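Local coordinates for glutamate--cysteine ligase GshA (PDB 3K1T), which probably acts as a glutamate–cysteine ligase, the kind of enzyme that joins glutamate to cysteine in the first step of glutathione synthesis, at residues Arg96-Pro102 and Leu127-Ser133; Ile138-Thr142 and Leu153-Val157; Ala42-Ala46 and Ile174-Asn178; Ile101-Thr106 and Ile134-Ile138. All blocks are in the same frame, centred on the assembly; numbering follows the deposited sequence.

How the contacts relate
From the N terminus, the chain first passes Ala42-Ala46, which meets Ile174-Asn178 128 residues later to close contact 3, the longest loop of the four; the other three contacts all nest inside it. Strand 97-102 then runs through helix 109-124 into strand 128-133, closing contact 1. Contact 4 crosses contact 1, since the strand end and loop of Ile101-Thr106 meet the loop Ile134-Ile138. Contact 2 opens at Ile-138, where contact 4 ends, and closes a short hairpin on strand 151-160. Contacts 1, 2 and 4 therefore all belong to one mixed sheet and the loops at one end of it, whereas contact 3 joins that sheet to the antiparallel sheet containing strand 45-52.

Contact 1 (Arg96-Pro102 and Leu127-Ser133); sequences RRLLLIP and LEVRIGS
Leu-98 and Leu-127 open the apolar side of this parallel strand pair, CD2 of Leu-98 meeting CD1 of Leu-127 at 3.7 Å as the two side chains cross obliquely. Five backbone hydrogen bonds join the strands, alternating in direction; the straightest runs from Leu-100 N to Arg-130 O at 2.9 Å. Leu-98, Leu-100, Val-129 and Ile-131 share one face, which helix 109-124 covers through Thr-119, Leu-122 and Val-115. In the conformer described here, a chi1 of -56° sets CG2 of Ile-131 opposite its backbone N, 3.8 Å from CG of Pro-102.

On the other face Arg-97 and Glu-128 run side by side in the same direction. The extended Glu-128 chain (chi1 -176°) lays OE1 3.7 Å from the aliphatic CG of Arg-97, but the charged ends do not pair, Arg-97 NH1 staying 4.7 Å from Glu-128 OE1. Guanidinium and carboxylate planes stand 70° apart. In one of its two conformers the Arg-97 chain bends at chi3 and gives NE to Asp-170 O. Arg-130 likewise sends its charge elsewhere, to Glu-155. Further along this face CD1 of Leu-99 reaches 3.8 Å from Gly-132 N, filling the position where a side chain on Gly-132 would collide with it. The carbonyl O of Gly-132 has apolar company instead of a hydrogen-bond donor, with CD of Pro-102 at 3.3 Å.

Strand 97-102, helix 109-124 and strand 128-133 thus form a beta-alpha-beta crossover, its two parallel strands adjacent in the mixed sheet.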
loop_
_atom_site.group_PDB
_atom_site.type_symbol
_atom_site.label_atom_id
_atom_site.label_comp_id
_atom_site.label_asym_id
_atom_site.label_seq_id
_atom_site.Cartn_x
_atom_site.Cartn_y
_atom_site.Cartn_z
ATOM N N ARG A 96 12.166 2.450 -15.839
ATOM C CA ARG A 96 11.330 3.529 -16.328
ATOM C C ARG A 96 10.213 2.954 -17.198
ATOM O O ARG A 96 9.111 3.493 -17.209
ATOM C CB ARG A 96 12.145 4.484 -17.213
ATOM C CG ARG A 96 13.210 5.268 -16.517
ATOM C CD ARG A 96 13.933 6.151 -17.530
ATOM N NE ARG A 96 14.740 7.205 -16.914
ATOM C CZ ARG A 96 16.003 7.055 -16.498
ATOM N NH1 ARG A 96 16.627 5.873 -16.590
ATOM N NH2 ARG A 96 16.655 8.089 -15.965
ATOM N N ARG A 97 10.552 1.919 -17.976
ATOM C CA ARG A 97 9.674 1.370 -19.007
ATOM C C ARG A 97 9.432 -0.122 -18.756
ATOM O O ARG A 97 10.336 -0.823 -18.317
ATOM C CB ARG A 97 10.325 1.550 -20.383
ATOM C CG ARG A 97 10.421 2.998 -20.855
ATOM C CD ARG A 97 11.220 3.139 -22.140
ATOM N NE ARG A 97 12.654 2.959 -21.915
ATOM C CZ ARG A 97 13.482 3.893 -21.417
ATOM N NH1 ARG A 97 13.036 5.097 -21.057
ATOM N NH2 ARG A 97 14.770 3.609 -21.251
ATOM N N LEU A 98 8.235 -0.602 -19.054
ATOM C CA LEU A 98 7.909 -2.004 -18.887
ATOM C C LEU A 98 7.191 -2.518 -20.110
ATOM O O LEU A 98 6.202 -1.910 -20.556
ATOM C CB LEU A 98 7.028 -2.160 -17.654
ATOM C CG LEU A 98 6.763 -3.569 -17.164
ATOM C CD1 LEU A 98 8.029 -4.273 -16.682
ATOM C CD2 LEU A 98 5.692 -3.494 -15.989
ATOM N N LEU A 99 7.704 -3.612 -20.684
ATOM C CA LEU A 99 7.034 -4.304 -21.771
ATOM C C LEU A 99 6.172 -5.387 -21.160
ATOM O O LEU A 99 6.682 -6.229 -20.409
ATOM C CB LEU A 99 8.075 -4.948 -22.732
ATOM C CG LEU A 99 7.541 -5.658 -23.981
ATOM C CD1 LEU A 99 6.981 -4.647 -24.976
ATOM C CD2 LEU A 99 8.638 -6.524 -24.667
ATOM N N LEU A 100 4.883 -5.353 -21.474
ATOM C CA LEU A 100 3.916 -6.334 -20.991
ATOM C C LEU A 100 3.587 -7.315 -22.114
ATOM O O LEU A 100 3.082 -6.926 -23.162
ATOM C CB LEU A 100 2.627 -5.656 -20.502
ATOM C CG LEU A 100 1.485 -6.563 -19.978
ATOM C CD1 LEU A 100 1.872 -7.270 -18.672
ATOM C CD2 LEU A 100 0.178 -5.721 -19.773
ATOM N N ILE A 101 3.882 -8.593 -21.897
ATOM C CA ILE A 101 3.533 -9.650 -22.852
ATOM C C ILE A 101 2.243 -10.382 -22.414
ATOM O O ILE A 101 2.226 -11.061 -21.409
ATOM C CB ILE A 101 4.699 -10.668 -23.042
ATOM C CG1 ILE A 101 5.980 -9.910 -23.478
ATOM C CG2 ILE A 101 4.300 -11.750 -24.057
ATOM C CD1 ILE A 101 7.190 -10.761 -23.742
ATOM N N PRO A 102 1.167 -10.262 -23.195
ATOM C CA PRO A 102 -0.122 -10.873 -22.864
ATOM C C PRO A 102 -0.208 -12.312 -23.349
ATOM O O PRO A 102 0.636 -12.744 -24.149
ATOM C CB PRO A 102 -1.106 -9.995 -23.609
ATOM C CG PRO A 102 -0.354 -9.633 -24.859
ATOM C CD PRO A 102 1.093 -9.507 -24.453
ATOM N N LEU A 127 5.065 3.752 -14.378
ATOM C CA LEU A 127 5.806 3.143 -15.483
ATOM C C LEU A 127 5.231 3.563 -16.842
ATOM O O LEU A 127 4.035 3.793 -16.985
ATOM C CB LEU A 127 5.769 1.641 -15.329
ATOM C CG LEU A 127 6.518 1.064 -14.136
ATOM C CD1 LEU A 127 6.101 -0.394 -13.964
ATOM C CD2 LEU A 127 8.065 1.210 -14.328
ATOM N N GLU A 128 6.110 3.690 -17.841
ATOM C CA GLU A 128 5.683 3.781 -19.235
ATOM C C GLU A 128 5.519 2.343 -19.692
ATOM O O GLU A 128 6.475 1.564 -19.619
ATOM C CB GLU A 128 6.749 4.554 -20.026
ATOM C CG GLU A 128 6.426 4.812 -21.463
ATOM C CD GLU A 128 7.633 5.427 -22.238
ATOM O OE1 GLU A 128 8.495 6.102 -21.581
ATOM O OE2 GLU A 128 7.703 5.197 -23.482
ATOM N N VAL A 129 4.318 1.965 -20.136
ATOM C CA VAL A 129 3.999 0.540 -20.393
ATOM C C VAL A 129 3.518 0.421 -21.832
ATOM O O VAL A 129 2.737 1.255 -22.278
ATOM C CB VAL A 129 2.864 0.037 -19.479
ATOM C CG1 VAL A 129 2.518 -1.456 -19.763
ATOM C CG2 VAL A 129 3.230 0.265 -18.010
ATOM N N ARG A 130 3.991 -0.598 -22.551
ATOM C CA ARG A 130 3.497 -0.938 -23.884
ATOM C C ARG A 130 3.261 -2.441 -23.909
ATOM O O ARG A 130 3.903 -3.196 -23.160
ATOM C CB ARG A 130 4.542 -0.532 -24.948
ATOM C CG ARG A 130 4.794 0.986 -25.039
ATOM C CD ARG A 130 3.817 1.658 -26.006
ATOM N NE ARG A 130 4.262 1.441 -27.393
ATOM C CZ ARG A 130 5.300 2.055 -27.957
ATOM N NH1 ARG A 130 5.965 3.011 -27.311
ATOM N NH2 ARG A 130 5.657 1.752 -29.203
ATOM N N ILE A 131 2.362 -2.868 -24.794
ATOM C CA ILE A 131 1.946 -4.248 -24.868
ATOM C C ILE A 131 2.602 -4.917 -26.076
ATOM O O ILE A 131 2.331 -4.560 -27.223
ATOM C CB ILE A 131 0.434 -4.369 -24.964
ATOM C CG1 ILE A 131 -0.231 -3.666 -23.782
ATOM C CG2 ILE A 131 0.017 -5.838 -24.985
ATOM C CD1 ILE A 131 -1.675 -3.335 -24.009
ATOM N N GLY A 132 3.475 -5.878 -25.798
ATOM C CA GLY A 132 4.218 -6.596 -26.838
ATOM C C GLY A 132 3.680 -8.000 -27.016
ATOM O O GLY A 132 3.816 -8.855 -26.138
ATOM N N SER A 133 3.065 -8.237 -28.161
ATOM C CA SER A 133 2.559 -9.546 -28.509
ATOM C C SER A 133 3.639 -10.497 -29.028
ATOM O O SER A 133 4.463 -10.098 -29.846
ATOM C CB SER A 133 1.527 -9.385 -29.643
ATOM O OG SER A 133 0.951 -10.636 -29.979
#

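Contact 2 (Ile138-Thr142 and Leu153-Val157); sequences ITAPT and LLEPV
An antiparallel hairpin holds this contact, with the approach to strand 142-145 laid against strand 151-160. Thr-142 and Leu-154 form a hydrogen-bonded pair, each backbone N giving to the other's O at 2.8 Å. Just before this pair, CA of Pro-141 lies 3.3 Å from the same Leu-154 O that accepts from Thr-142 N.

Side chains continue the contact on both flanks of the pair. Ile-138 crosses Leu-154 at about a right angle, its CG1 and CD1 both resting on CD1 of Leu-154, the first at 4.1 Å. Its other branch, CG2, is held opposite the backbone N by a chi1 of -62° and lies over the ring of Pro-156, 4.0 Å from CD. That ring also packs against the loop backbone, CB reaching 3.5 Å from Ile-138 O and CD 3.6 Å from Ala-140 C. With an alanine in place of Ile-138 both branches would be gone, which is likely to open a gap between Leu-154 and Pro-156. Toward the other end, CD1 of Leu-153 touches CB of Pro-141 at 4.0 Å. The Thr-142 hydroxyl folds back across Pro-141 to donate to Ala-140 O at 2.7 Å, approaching from above the carbonyl plane.

The backbone of Glu-155 pairs with strand 128-133, and its carboxylate makes a salt bridge to Arg-130. The arrangement is a beta-hairpin whose second strand, 151-160, also runs parallel to strand 128-133 within the mixed sheet.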
loop_
_atom_site.group_PDB
_atom_site.type_symbol
_atom_site.label_atom_id
_atom_site.label_comp_id
_atom_site.label_asym_id
_atom_site.label_seq_id
_atom_site.Cartn_x
_atom_site.Cartn_y
_atom_site.Cartn_z
ATOM N N ILE A 138 -0.051 -11.541 -35.023
ATOM C CA ILE A 138 0.090 -10.086 -34.880
ATOM C C ILE A 138 1.386 -9.709 -35.577
ATOM O O ILE A 138 2.464 -9.976 -35.082
ATOM C CB ILE A 138 0.084 -9.617 -33.390
ATOM C CG1 ILE A 138 -1.253 -9.972 -32.693
ATOM C CG2 ILE A 138 0.406 -8.091 -33.269
ATOM C CD1 ILE A 138 -2.506 -9.268 -33.293
ATOM N N THR A 139 1.274 -9.081 -36.740
ATOM C CA THR A 139 2.432 -8.729 -37.538
ATOM C C THR A 139 2.592 -7.209 -37.708
ATOM O O THR A 139 3.547 -6.745 -38.305
ATOM C CB THR A 139 2.371 -9.463 -38.915
ATOM O OG1 THR A 139 1.220 -9.042 -39.636
ATOM C CG2 THR A 139 2.241 -10.976 -38.712
ATOM N N ALA A 140 1.673 -6.432 -37.136
ATOM C CA ALA A 140 1.756 -4.978 -37.165
ATOM C C ALA A 140 0.965 -4.435 -35.967
ATOM O O ALA A 140 0.189 -5.172 -35.365
ATOM C CB ALA A 140 1.185 -4.420 -38.513
ATOM N N PRO A 141 1.168 -3.166 -35.606
ATOM C CA PRO A 141 0.343 -2.577 -34.538
ATOM C C PRO A 141 -1.135 -2.802 -34.800
ATOM O O PRO A 141 -1.621 -2.528 -35.917
ATOM C CB PRO A 141 0.706 -1.102 -34.589
ATOM C CG PRO A 141 2.086 -1.063 -35.233
ATOM C CD PRO A 141 2.022 -2.148 -36.256
ATOM N N THR A 142 -1.837 -3.329 -33.805
ATOM C CA THR A 142 -3.198 -3.797 -33.972
ATOM C C THR A 142 -4.035 -3.302 -32.791
ATOM O O THR A 142 -3.705 -3.568 -31.623
ATOM C CB THR A 142 -3.227 -5.318 -34.013
ATOM O OG1 THR A 142 -2.401 -5.767 -35.092
ATOM C CG2 THR A 142 -4.664 -5.871 -34.191
ATOM N N LEU A 153 -3.777 -1.493 -27.647
ATOM C CA LEU A 153 -2.891 -1.525 -28.812
ATOM C C LEU A 153 -1.884 -2.653 -28.584
ATOM O O LEU A 153 -1.114 -2.586 -27.614
ATOM C CB LEU A 153 -2.150 -0.198 -28.926
ATOM C CG LEU A 153 -1.010 -0.162 -29.961
ATOM C CD1 LEU A 153 -1.531 -0.508 -31.356
ATOM C CD2 LEU A 153 -0.327 1.185 -29.938
ATOM N N LEU A 154 -1.894 -3.650 -29.462
ATOM C CA LEU A 154 -0.925 -4.752 -29.450
ATOM C C LEU A 154 0.081 -4.508 -30.529
ATOM O O LEU A 154 -0.296 -4.191 -31.679
ATOM C CB LEU A 154 -1.571 -6.106 -29.737
ATOM C CG LEU A 154 -2.596 -6.759 -28.829
ATOM C CD1 LEU A 154 -2.844 -8.197 -29.303
ATOM C CD2 LEU A 154 -2.186 -6.749 -27.392
ATOM N N GLU A 155 1.357 -4.638 -30.179
ATOM C CA GLU A 155 2.449 -4.434 -31.113
ATOM C C GLU A 155 3.310 -5.710 -31.149
ATOM O O GLU A 155 3.609 -6.284 -30.083
ATOM C CB GLU A 155 3.277 -3.241 -30.686
ATOM C CG GLU A 155 2.504 -1.913 -30.554
ATOM C CD GLU A 155 3.316 -0.821 -29.851
ATOM O OE1 GLU A 155 4.370 -0.442 -30.429
ATOM O OE2 GLU A 155 2.895 -0.348 -28.746
ATOM N N PRO A 156 3.717 -6.156 -32.348
ATOM C CA PRO A 156 4.567 -7.349 -32.378
ATOM C C PRO A 156 5.956 -7.128 -31.733
ATOM O O PRO A 156 6.611 -6.171 -32.046
ATOM C CB PRO A 156 4.708 -7.633 -33.889
ATOM C CG PRO A 156 4.556 -6.334 -34.531
ATOM C CD PRO A 156 3.500 -5.611 -33.693
ATOM N N VAL A 157 6.396 -8.017 -30.860
ATOM C CA VAL A 157 7.724 -7.939 -30.273
ATOM C C VAL A 157 8.763 -8.082 -31.407
ATOM O O VAL A 157 8.558 -8.861 -32.317
ATOM C CB VAL A 157 7.901 -9.045 -29.199
ATOM C CG1 VAL A 157 9.349 -9.239 -28.847
ATOM C CG2 VAL A 157 7.056 -8.710 -27.931
#

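Contact 3 (Ala42-Ala46 and Ile174-Asn178); sequences APFYA and ILLNN
The Tyr-45 ring has CD2 of Phe-44 above one face, 4.0 Å from the plane and offset toward the rim, while Leu-176 O sits at its edge, in plane. Phe-44 in turn receives Tyr-45 CG at its own edge. Leu-175 comes toward Tyr-45 from the opposite direction and reaches both rings with its two methyls: CD1 is 3.9 Å from Phe-44 CD2 and 3.9 Å from Tyr-45 CZ, while CD2 meets CE2 of each ring. The leucine chain crosses Phe-44 at about a right angle.

A chi1 of 62° sets the Tyr-45 ring between its backbone N and carbonyl carbon, pointing at strand 173-177, and there the phenol hydroxyl is gripped twice. It donates to Leu-176 O at 2.6 Å, coming in from above the carbonyl plane and not along a lone pair, and accepts a nearly straight bond from Asn-177 ND2 at 3.0 Å. The hydroxyl lies close to the amide plane of Asn-177, although ring and amide planes are 58° apart.

These bonds link two sheets: Tyr-45 begins strand 45-52 of an antiparallel sheet, whereas Leu-175 lies on strand 173-177 of the mixed sheet, paired with strand 97-102. Helix 109-124 flanks the junction, Leu-118 touching Tyr-45 and Leu-122 touching Phe-44. A phenylalanine at Tyr-45 would probably keep much of the ring packing but leave Leu-176 O without this donor and Asn-177 with one fewer acceptor. The asparagine amide is further fixed by Pro-66, which accepts from ND2, and by Tyr-111 and Asn-114 at OD1.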
loop_
_atom_site.group_PDB
_atom_site.type_symbol
_atom_site.label_atom_id
_atom_site.label_comp_id
_atom_site.label_asym_id
_atom_site.label_seq_id
_atom_site.Cartn_x
_atom_site.Cartn_y
_atom_site.Cartn_z
ATOM N N ALA A 42 8.829 -12.119 -2.672
ATOM C CA ALA A 42 7.505 -12.478 -3.147
ATOM C C ALA A 42 7.466 -12.153 -4.648
ATOM O O ALA A 42 8.215 -11.283 -5.147
ATOM C CB ALA A 42 6.386 -11.681 -2.410
ATOM N N PRO A 43 6.571 -12.817 -5.387
ATOM C CA PRO A 43 6.437 -12.509 -6.806
ATOM C C PRO A 43 5.888 -11.091 -7.004
ATOM O O PRO A 43 5.305 -10.505 -6.079
ATOM C CB PRO A 43 5.361 -13.514 -7.310
ATOM C CG PRO A 43 5.191 -14.478 -6.236
ATOM C CD PRO A 43 5.608 -13.850 -4.968
ATOM N N PHE A 44 6.010 -10.585 -8.231
ATOM C CA PHE A 44 5.467 -9.275 -8.604
ATOM C C PHE A 44 3.946 -9.242 -8.364
ATOM O O PHE A 44 3.404 -8.275 -7.813
ATOM C CB PHE A 44 5.805 -8.970 -10.100
ATOM C CG PHE A 44 5.443 -7.582 -10.525
ATOM C CD1 PHE A 44 6.360 -6.547 -10.394
ATOM C CD2 PHE A 44 4.190 -7.302 -11.055
ATOM C CE1 PHE A 44 6.037 -5.254 -10.732
ATOM C CE2 PHE A 44 3.856 -6.002 -11.419
ATOM C CZ PHE A 44 4.785 -4.973 -11.252
ATOM N N TYR A 45 3.262 -10.305 -8.831
ATOM C CA TYR A 45 1.836 -10.468 -8.674
ATOM C C TYR A 45 1.428 -11.940 -8.663
ATOM O O TYR A 45 2.212 -12.812 -9.058
ATOM C CB TYR A 45 1.021 -9.634 -9.687
ATOM C CG TYR A 45 1.173 -9.902 -11.174
ATOM C CD1 TYR A 45 1.944 -10.956 -11.696
ATOM C CD2 TYR A 45 0.551 -9.046 -12.083
ATOM C CE1 TYR A 45 2.081 -11.142 -13.097
ATOM C CE2 TYR A 45 0.653 -9.233 -13.457
ATOM C CZ TYR A 45 1.408 -10.284 -13.973
ATOM O OH TYR A 45 1.469 -10.438 -15.352
ATOM N N ALA A 46 0.214 -12.211 -8.185
ATOM C CA ALA A 46 -0.285 -13.574 -8.082
ATOM C C ALA A 46 -1.755 -13.584 -7.721
ATOM O O ALA A 46 -2.277 -12.631 -7.111
ATOM C CB ALA A 46 0.520 -14.354 -7.013
ATOM N N ILE A 174 10.591 -7.014 -18.543
ATOM C CA ILE A 174 9.488 -7.605 -19.289
ATOM C C ILE A 174 8.567 -8.317 -18.310
ATOM O O ILE A 174 9.006 -9.238 -17.630
ATOM C CB ILE A 174 10.016 -8.620 -20.312
ATOM C CG1 ILE A 174 10.964 -7.915 -21.301
ATOM C CG2 ILE A 174 8.861 -9.343 -21.050
ATOM C CD1 ILE A 174 11.868 -8.902 -22.049
ATOM N N LEU A 175 7.307 -7.906 -18.249
ATOM C CA LEU A 175 6.323 -8.542 -17.392
ATOM C C LEU A 175 5.492 -9.513 -18.186
ATOM O O LEU A 175 4.855 -9.146 -19.171
ATOM C CB LEU A 175 5.411 -7.499 -16.717
ATOM C CG LEU A 175 4.324 -8.037 -15.786
ATOM C CD1 LEU A 175 4.947 -8.765 -14.571
ATOM C CD2 LEU A 175 3.359 -6.900 -15.278
ATOM N N LEU A 176 5.555 -10.780 -17.797
ATOM C CA LEU A 176 4.714 -11.799 -18.393
ATOM C C LEU A 176 3.307 -11.823 -17.809
ATOM O O LEU A 176 3.128 -12.021 -16.601
ATOM C CB LEU A 176 5.344 -13.180 -18.202
ATOM C CG LEU A 176 6.728 -13.374 -18.784
ATOM C CD1 LEU A 176 7.325 -14.699 -18.247
ATOM C CD2 LEU A 176 6.648 -13.324 -20.333
ATOM N N ASN A 177 2.300 -11.659 -18.668
ATOM C CA ASN A 177 0.916 -11.994 -18.328
ATOM C C ASN A 177 0.461 -13.195 -19.179
ATOM O O ASN A 177 -0.716 -13.363 -19.469
ATOM C CB ASN A 177 -0.004 -10.788 -18.507
ATOM C CG ASN A 177 -1.321 -10.942 -17.790
ATOM O OD1 ASN A 177 -2.390 -10.967 -18.423
ATOM N ND2 ASN A 177 -1.257 -11.062 -16.456
ATOM N N ASN A 178 1.440 -14.020 -19.555
ATOM C CA ASN A 178 1.292 -15.205 -20.421
ATOM C C ASN A 178 2.062 -16.303 -19.659
ATOM O O ASN A 178 3.249 -16.120 -19.352
ATOM C CB ASN A 178 1.963 -14.894 -21.755
ATOM C CG ASN A 178 1.908 -16.040 -22.750
ATOM O OD1 ASN A 178 2.057 -17.224 -22.384
ATOM N ND2 ASN A 178 1.682 -15.696 -24.020
#

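Contact 4 (Ile101-Thr106 and Ile134-Ile138); sequences IPENHT and IAPEI
Asn-104 and Ile-134 cross at about a right angle, OD1 of the asparagine lying 3.5 Å from CG1 of the isoleucine. The same amide packs beside Ala-135, whose CB is 3.8 Å from OD1. Ile-134 owes this position of CG1 to a chi1 of 60°, which places the branch between its backbone N and carbonyl carbon; there it also meets Ile-101. That second pairing is again roughly perpendicular, CG2 of Ile-101 lying 4.0 Å from CG1 of Ile-134 and contacting its CG2 and CD1 as well.

Polar linkage between the segments is carried by water at both ends of the Asn-104 amide. One water donates to OD1 of Asn-104 and to Pro-102 O, each at 2.8 Å, and accepts from Ile-134 N. Another accepts from ND2 of Asn-104 and donates to Ile-134 O at 2.7 Å. Between them the two waters are likely to fix the rotation of the side-chain amide.

The segments lie where the chain leaves the C-terminal ends of the neighbouring parallel strands 97-102 and 128-133, and the second contains a type I beta turn from Ala-135 to Ile-138, closed by Ile-138 N bonding to Ala-135 O. At the end of this turn CD1 of Ile-138 lies 4.2 Å from CG2 of Thr-106, and Leu-154 of strand 151-160 also touches Thr-106. The Thr-106 hydroxyl is hydrogen-bonded to a glycerol, probably carried over from crystallisation.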
loop_
_atom_site.group_PDB
_atom_site.type_symbol
_atom_site.label_atom_id
_atom_site.label_comp_id
_atom_site.label_asym_id
_atom_site.label_seq_id
_atom_site.Cartn_x
_atom_site.Cartn_y
_atom_site.Cartn_z
ATOM N N ILE A 101 3.882 -8.593 -21.897
ATOM C CA ILE A 101 3.533 -9.650 -22.852
ATOM C C ILE A 101 2.243 -10.382 -22.414
ATOM O O ILE A 101 2.226 -11.061 -21.409
ATOM C CB ILE A 101 4.699 -10.668 -23.042
ATOM C CG1 ILE A 101 5.980 -9.910 -23.478
ATOM C CG2 ILE A 101 4.300 -11.750 -24.057
ATOM C CD1 ILE A 101 7.190 -10.761 -23.742
ATOM N N PRO A 102 1.167 -10.262 -23.195
ATOM C CA PRO A 102 -0.122 -10.873 -22.864
ATOM C C PRO A 102 -0.208 -12.312 -23.349
ATOM O O PRO A 102 0.636 -12.744 -24.149
ATOM C CB PRO A 102 -1.106 -9.995 -23.609
ATOM C CG PRO A 102 -0.354 -9.633 -24.859
ATOM C CD PRO A 102 1.093 -9.507 -24.453
ATOM N N GLU A 103 -1.204 -13.039 -22.861
ATOM C CA GLU A 103 -1.586 -14.317 -23.459
ATOM C C GLU A 103 -1.851 -14.062 -24.959
ATOM O O GLU A 103 -2.146 -12.925 -25.370
ATOM C CB GLU A 103 -2.834 -14.891 -22.787
ATOM C CG GLU A 103 -2.637 -15.535 -21.402
ATOM C CD GLU A 103 -1.796 -16.838 -21.439
ATOM O OE1 GLU A 103 -1.585 -17.395 -22.547
ATOM O OE2 GLU A 103 -1.322 -17.288 -20.359
ATOM N N ASN A 104 -1.685 -15.096 -25.784
ATOM C CA ASN A 104 -1.889 -14.950 -27.236
ATOM C C ASN A 104 -3.359 -14.691 -27.671
ATOM O O ASN A 104 -3.612 -14.346 -28.840
ATOM C CB ASN A 104 -1.289 -16.144 -28.004
ATOM C CG ASN A 104 0.255 -16.120 -28.062
ATOM O OD1 ASN A 104 0.904 -15.178 -27.611
ATOM N ND2 ASN A 104 0.837 -17.159 -28.671
ATOM N N HIS A 105 -4.301 -14.774 -26.729
ATOM C CA HIS A 105 -5.722 -14.390 -26.940
ATOM C C HIS A 105 -5.990 -12.960 -27.452
ATOM O O HIS A 105 -5.699 -11.948 -26.778
ATOM C CB HIS A 105 -6.537 -14.562 -25.653
ATOM C CG HIS A 105 -6.383 -15.901 -25.011
ATOM N ND1 HIS A 105 -6.402 -17.077 -25.734
ATOM C CD2 HIS A 105 -6.208 -16.253 -23.715
ATOM C CE1 HIS A 105 -6.225 -18.096 -24.913
ATOM N NE2 HIS A 105 -6.098 -17.624 -23.683
ATOM N N THR A 106 -6.576 -12.868 -28.639
ATOM C CA THR A 106 -7.005 -11.579 -29.170
ATOM C C THR A 106 -8.547 -11.466 -29.302
ATOM O O THR A 106 -9.059 -10.393 -29.636
ATOM C CB THR A 106 -6.325 -11.305 -30.530
ATOM O OG1 THR A 106 -6.651 -12.364 -31.444
ATOM C CG2 THR A 106 -4.799 -11.226 -30.366
ATOM N N ILE A 134 3.565 -11.760 -28.623
ATOM C CA ILE A 134 4.345 -12.828 -29.239
ATOM C C ILE A 134 3.434 -13.761 -30.031
ATOM O O ILE A 134 3.819 -14.886 -30.350
ATOM C CB ILE A 134 5.183 -13.613 -28.181
ATOM C CG1 ILE A 134 4.298 -14.274 -27.120
ATOM C CG2 ILE A 134 6.224 -12.674 -27.542
ATOM C CD1 ILE A 134 5.077 -15.256 -26.116
ATOM N N ALA A 135 2.222 -13.306 -30.350
ATOM C CA ALA A 135 1.287 -14.103 -31.127
ATOM C C ALA A 135 1.705 -13.974 -32.598
ATOM O O ALA A 135 1.886 -12.872 -33.117
ATOM C CB ALA A 135 -0.149 -13.638 -30.934
ATOM N N PRO A 136 1.886 -15.114 -33.271
ATOM C CA PRO A 136 2.443 -15.094 -34.639
ATOM C C PRO A 136 1.550 -14.373 -35.673
ATOM O O PRO A 136 2.052 -13.863 -36.659
ATOM C CB PRO A 136 2.594 -16.584 -34.965
ATOM C CG PRO A 136 1.529 -17.256 -34.175
ATOM C CD PRO A 136 1.512 -16.477 -32.851
ATOM N N GLU A 137 0.255 -14.326 -35.413
ATOM C CA GLU A 137 -0.698 -13.588 -36.237
ATOM C C GLU A 137 -0.713 -12.058 -36.044
ATOM O O GLU A 137 -1.306 -11.345 -36.833
ATOM C CB GLU A 137 -2.105 -14.151 -36.018
ATOM C CG GLU A 137 -2.705 -13.853 -34.655
ATOM C CD GLU A 137 -2.392 -14.902 -33.568
ATOM O OE1 GLU A 137 -1.460 -15.748 -33.739
ATOM O OE2 GLU A 137 -3.105 -14.840 -32.511
ATOM N N ILE A 138 -0.051 -11.541 -35.023
ATOM C CA ILE A 138 0.090 -10.086 -34.880
ATOM C C ILE A 138 1.386 -9.709 -35.577
ATOM O O ILE A 138 2.464 -9.976 -35.082
ATOM C CB ILE A 138 0.084 -9.617 -33.390
ATOM C CG1 ILE A 138 -1.253 -9.972 -32.693
ATOM C CG2 ILE A 138 0.406 -8.091 -33.269
ATOM C CD1 ILE A 138 -2.506 -9.268 -33.293
HETATM O O HOH W 1 1.253 -12.506 -26.913
HETATM O O HOH W 2 4.018 -17.288 -29.231
#